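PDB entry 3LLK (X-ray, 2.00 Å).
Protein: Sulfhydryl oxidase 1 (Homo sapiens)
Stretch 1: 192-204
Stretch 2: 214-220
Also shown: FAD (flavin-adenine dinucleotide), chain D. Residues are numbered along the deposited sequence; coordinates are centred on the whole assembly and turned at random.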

# COMPACT_ATOMS: atom_id res chain seq x y z
N LEU A 192 -7.36 8.10 -2.39
CA LEU A 192 -6.93 6.72 -2.61
C LEU A 192 -8.11 5.77 -2.43
O LEU A 192 -8.26 4.80 -3.16
CB LEU A 192 -5.82 6.34 -1.63
CG LEU A 192 -5.08 5.03 -1.93
CD1 LEU A 192 -4.45 5.10 -3.31
CD2 LEU A 192 -4.01 4.79 -0.87
N TRP A 193 -8.94 6.08 -1.43
CA TRP A 193 -10.11 5.28 -1.13
C TRP A 193 -11.07 5.22 -2.32
O TRP A 193 -11.46 4.13 -2.76
CB TRP A 193 -10.83 5.86 0.08
CG TRP A 193 -12.27 5.47 0.19
CD1 TRP A 193 -12.77 4.25 0.56
CD2 TRP A 193 -13.41 6.31 -0.07
NE1 TRP A 193 -14.15 4.28 0.54
CE2 TRP A 193 -14.56 5.53 0.15
CE3 TRP A 193 -13.56 7.64 -0.48
CZ2 TRP A 193 -15.86 6.03 -0.02
CZ3 TRP A 193 -14.85 8.15 -0.65
CH2 TRP A 193 -15.98 7.34 -0.42
N SER A 194 -11.45 6.39 -2.83
CA SER A 194 -12.38 6.43 -3.95
C SER A 194 -11.74 5.90 -5.22
O SER A 194 -12.41 5.29 -6.05
CB SER A 194 -12.93 7.85 -4.17
OG SER A 194 -11.91 8.74 -4.54
N SER A 195 -10.44 6.13 -5.39
CA SER A 195 -9.76 5.63 -6.58
C SER A 195 -9.76 4.10 -6.54
O SER A 195 -9.91 3.44 -7.57
CB SER A 195 -8.32 6.15 -6.65
OG SER A 195 -8.28 7.53 -7.02
N HIS A 196 -9.61 3.54 -5.35
CA HIS A 196 -9.62 2.09 -5.20
C HIS A 196 -11.02 1.56 -5.55
O HIS A 196 -11.16 0.52 -6.20
CB HIS A 196 -9.22 1.72 -3.76
CG HIS A 196 -9.00 0.26 -3.54
ND1 HIS A 196 -8.44 -0.24 -2.38
CD2 HIS A 196 -9.27 -0.82 -4.32
CE1 HIS A 196 -8.38 -1.56 -2.45
NE2 HIS A 196 -8.88 -1.94 -3.62
N ASN A 197 -12.06 2.29 -5.16
CA ASN A 197 -13.40 1.84 -5.49
C ASN A 197 -13.69 1.90 -6.98
O ASN A 197 -14.44 1.09 -7.52
CB ASN A 197 -14.46 2.62 -4.69
CG ASN A 197 -14.78 1.95 -3.35
OD1 ASN A 197 -14.70 0.73 -3.23
ND2 ASN A 197 -15.16 2.74 -2.35
N ARG A 198 -13.06 2.85 -7.68
CA ARG A 198 -13.26 2.95 -9.12
C ARG A 198 -12.66 1.70 -9.79
O ARG A 198 -13.15 1.22 -10.81
CB ARG A 198 -12.61 4.22 -9.65
CG ARG A 198 -13.22 5.50 -9.08
CD ARG A 198 -12.61 6.72 -9.76
NE ARG A 198 -12.95 6.74 -11.17
CZ ARG A 198 -12.14 7.17 -12.13
NH1 ARG A 198 -10.93 7.62 -11.83
NH2 ARG A 198 -12.55 7.17 -13.39
N VAL A 199 -11.58 1.19 -9.19
CA VAL A 199 -10.93 -0.02 -9.69
C VAL A 199 -11.82 -1.20 -9.35
O VAL A 199 -11.99 -2.12 -10.16
CB VAL A 199 -9.52 -0.22 -9.03
CG1 VAL A 199 -8.97 -1.60 -9.38
CG2 VAL A 199 -8.57 0.86 -9.54
N ASN A 200 -12.39 -1.18 -8.14
CA ASN A 200 -13.26 -2.25 -7.70
C ASN A 200 -14.43 -2.42 -8.66
O ASN A 200 -14.82 -3.55 -8.99
CB ASN A 200 -13.80 -1.98 -6.28
CG ASN A 200 -12.74 -2.16 -5.21
OD1 ASN A 200 -11.69 -2.75 -5.45
ND2 ASN A 200 -13.03 -1.67 -4.00
N ALA A 201 -14.99 -1.30 -9.12
CA ALA A 201 -16.12 -1.33 -10.03
C ALA A 201 -15.79 -2.01 -11.36
O ALA A 201 -16.59 -2.81 -11.85
CB ALA A 201 -16.62 0.10 -10.28
N ARG A 202 -14.64 -1.70 -11.94
CA ARG A 202 -14.25 -2.31 -13.21
C ARG A 202 -13.93 -3.79 -13.08
O ARG A 202 -14.10 -4.54 -14.05
CB ARG A 202 -13.02 -1.62 -13.82
CG ARG A 202 -13.32 -0.40 -14.68
CD ARG A 202 -13.51 0.82 -13.83
NE ARG A 202 -13.78 2.01 -14.62
CZ ARG A 202 -14.12 3.18 -14.08
NH1 ARG A 202 -14.22 3.29 -12.76
NH2 ARG A 202 -14.37 4.22 -14.86
N LEU A 203 -13.47 -4.21 -11.91
CA LEU A 203 -13.10 -5.61 -11.67
C LEU A 203 -14.24 -6.48 -11.15
O LEU A 203 -14.15 -7.71 -11.18
CB LEU A 203 -11.93 -5.68 -10.68
CG LEU A 203 -10.58 -5.13 -11.18
CD1 LEU A 203 -9.49 -5.42 -10.16
CD2 LEU A 203 -10.24 -5.79 -12.50
N ALA A 204 -15.30 -5.84 -10.66
CA ALA A 204 -16.45 -6.55 -10.12
C ALA A 204 -17.00 -7.62 -11.06
O ALA A 204 -17.32 -7.34 -12.21
CB ALA A 204 -17.56 -5.56 -9.78
N PRO A 214 -15.75 -11.36 -3.63
CA PRO A 214 -16.36 -10.52 -4.66
C PRO A 214 -16.07 -9.04 -4.45
O PRO A 214 -16.04 -8.57 -3.31
CB PRO A 214 -17.86 -10.81 -4.50
CG PRO A 214 -17.89 -12.18 -3.89
CD PRO A 214 -16.77 -12.13 -2.89
N LYS A 215 -15.86 -8.32 -5.54
CA LYS A 215 -15.59 -6.89 -5.47
C LYS A 215 -16.86 -6.13 -5.09
O LYS A 215 -17.95 -6.45 -5.56
CB LYS A 215 -15.09 -6.38 -6.83
CG LYS A 215 -13.78 -6.98 -7.29
CD LYS A 215 -12.65 -6.64 -6.33
CE LYS A 215 -11.32 -7.13 -6.87
NZ LYS A 215 -10.21 -6.80 -5.92
N VAL A 216 -16.71 -5.13 -4.23
CA VAL A 216 -17.85 -4.30 -3.82
C VAL A 216 -17.35 -2.89 -3.58
O VAL A 216 -16.14 -2.65 -3.50
CB VAL A 216 -18.50 -4.80 -2.51
CG1 VAL A 216 -18.80 -6.29 -2.60
CG2 VAL A 216 -17.59 -4.48 -1.33
N GLN A 217 -18.28 -1.94 -3.49
CA GLN A 217 -17.92 -0.56 -3.20
C GLN A 217 -17.69 -0.58 -1.70
O GLN A 217 -18.62 -0.72 -0.89
CB GLN A 217 -19.07 0.37 -3.60
CG GLN A 217 -19.22 0.44 -5.12
CD GLN A 217 -17.95 0.96 -5.80
OE1 GLN A 217 -17.71 2.17 -5.84
NE2 GLN A 217 -17.13 0.05 -6.31
N TRP A 218 -16.41 -0.48 -1.34
CA TRP A 218 -15.93 -0.57 0.03
C TRP A 218 -15.87 0.77 0.79
O TRP A 218 -15.49 1.79 0.23
CB TRP A 218 -14.54 -1.21 -0.02
CG TRP A 218 -14.03 -1.77 1.25
CD1 TRP A 218 -14.10 -3.07 1.65
CD2 TRP A 218 -13.30 -1.08 2.26
NE1 TRP A 218 -13.46 -3.24 2.85
CE2 TRP A 218 -12.95 -2.03 3.25
CE3 TRP A 218 -12.89 0.25 2.43
CZ2 TRP A 218 -12.21 -1.68 4.39
CZ3 TRP A 218 -12.16 0.60 3.57
CH2 TRP A 218 -11.83 -0.37 4.53
N PRO A 219 -16.18 0.76 2.09
CA PRO A 219 -16.58 -0.39 2.91
C PRO A 219 -18.05 -0.78 2.75
O PRO A 219 -18.92 0.09 2.61
CB PRO A 219 -16.26 0.08 4.32
CG PRO A 219 -16.69 1.55 4.25
CD PRO A 219 -16.15 2.00 2.90
N PRO A 220 -18.35 -2.09 2.75
CA PRO A 220 -19.74 -2.51 2.60
C PRO A 220 -20.55 -2.12 3.84
O PRO A 220 -19.96 -1.82 4.89
CB PRO A 220 -19.63 -4.02 2.40
CG PRO A 220 -18.45 -4.37 3.26
CD PRO A 220 -17.46 -3.26 2.93
PA FAD D . -8.09 -5.58 -3.05
O1A FAD D . -6.67 -5.96 -3.26
O2A FAD D . -8.85 -4.73 -4.01
O5B FAD D . -8.30 -4.95 -1.63
C5B FAD D . -7.45 -5.15 -0.50
C4B FAD D . -8.41 -5.02 0.65
O4B FAD D . -8.41 -3.60 0.97
C3B FAD D . -9.82 -5.62 0.79
O3B FAD D . -9.87 -7.00 1.19
C2B FAD D . -10.43 -4.64 1.69
O2B FAD D . -10.26 -4.90 3.05
C1B FAD D . -9.75 -3.30 1.37
N9A FAD D . -10.35 -2.41 0.43
C8A FAD D . -11.20 -2.62 -0.69
N7A FAD D . -11.59 -1.56 -1.32
C5A FAD D . -10.98 -0.55 -0.59
C6A FAD D . -11.06 0.84 -0.74
N6A FAD D . -11.81 1.44 -1.68
N1A FAD D . -10.38 1.68 0.13
C2A FAD D . -9.68 1.21 1.20
N3A FAD D . -9.60 -0.18 1.37
C4A FAD D . -10.28 -1.02 0.43
N1 FAD D . -5.97 -5.74 -11.26
C2 FAD D . -6.51 -5.96 -12.51
O2 FAD D . -6.86 -7.13 -12.77
N3 FAD D . -6.56 -4.79 -13.25
C4 FAD D . -6.14 -3.49 -12.86
O4 FAD D . -6.22 -2.52 -13.69
C4X FAD D . -5.62 -3.37 -11.59
N5 FAD D . -5.08 -2.13 -11.14
C5X FAD D . -4.42 -1.96 -9.89
C6 FAD D . -3.82 -0.71 -9.61
C7 FAD D . -3.19 -0.54 -8.35
C7M FAD D . -2.56 0.83 -8.12
C8 FAD D . -3.15 -1.59 -7.39
C8M FAD D . -2.56 -1.60 -5.99
C9 FAD D . -3.72 -2.82 -7.71
C9A FAD D . -4.34 -3.11 -8.96
N10 FAD D . -5.02 -4.31 -9.51
C10 FAD D . -5.54 -4.54 -10.76
C1' FAD D . -5.26 -5.36 -8.57
C2' FAD D . -6.55 -5.35 -7.81
O2' FAD D . -6.92 -4.00 -7.45
C3' FAD D . -6.63 -6.18 -6.56
O3' FAD D . -5.57 -5.84 -5.68
C4' FAD D . -6.77 -7.69 -6.66
O4' FAD D . -7.69 -8.06 -7.73
C5' FAD D . -7.07 -8.44 -5.43
O5' FAD D . -8.38 -8.05 -5.02
P FAD D . -8.98 -8.29 -3.60
O1P FAD D . -10.37 -8.63 -3.89
O2P FAD D . -8.22 -9.30 -2.82
O3P FAD D . -8.93 -6.91 -2.77
O HOH W 1 -9.75 -3.98 -6.68

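The helix of stretch 1 packs against an extended segment without regular secondary structure, and polar side chains of the helix bond to the backbone N and O of W218. N197 is the centre. Its CA-to-CB bond points toward stretch 2, and its amide pairs with the backbone of W218 at both ends. W218 N donates to N197 OD1 at 2.8 Å, and N197 ND2 donates to W218 O at 2.8 Å. The peptide N and O of W218 are thus both satisfied by one side chain.

W218 O accepts a second bond, from W193 NE1 at 2.8 Å. This carbonyl lies at the edge of the W193 ring, near its plane, where the indole N-H points. The peptide bond that follows it, before P219, is cis.

Q217 reaches back to the helix. Its NE2 donates to N197 O at 3.1 Å, almost linearly at 173°. N197 O already accepts the helical bond from A201 N at 2.9 Å, so it serves two donors.

N197 OD1 also takes a bond from N200 ND2, at 3.0 Å. N200 ND2 donates to FAD N7A as well, at 3.0 Å, and so ties the helix to the adenine. N200 OD1 accepts from water 1 at 2.6 Å. The same water accepts from K215 NZ at 3.0 Å and donates to FAD O2A at 2.9 Å, bridging both stretches and the cofactor.

K215 meets the end of the helix and the residue after it largely through its aliphatic chain: K215 CB lies 3.6 Å from A204 CA, and K215 CG lies 4.1 Å from L203 CB. NZ makes weak bonds to FAD O4' (3.3 Å) and O2A (3.1 Å). The modelled distance from K215 NZ to FAD P, 3.0 Å, is too short for an ordinary non-bonded contact.

On the helix, FAD N6A donates to W193 O at 2.9 Å, and H196 NE2 donates to FAD O2A at 2.8 Å.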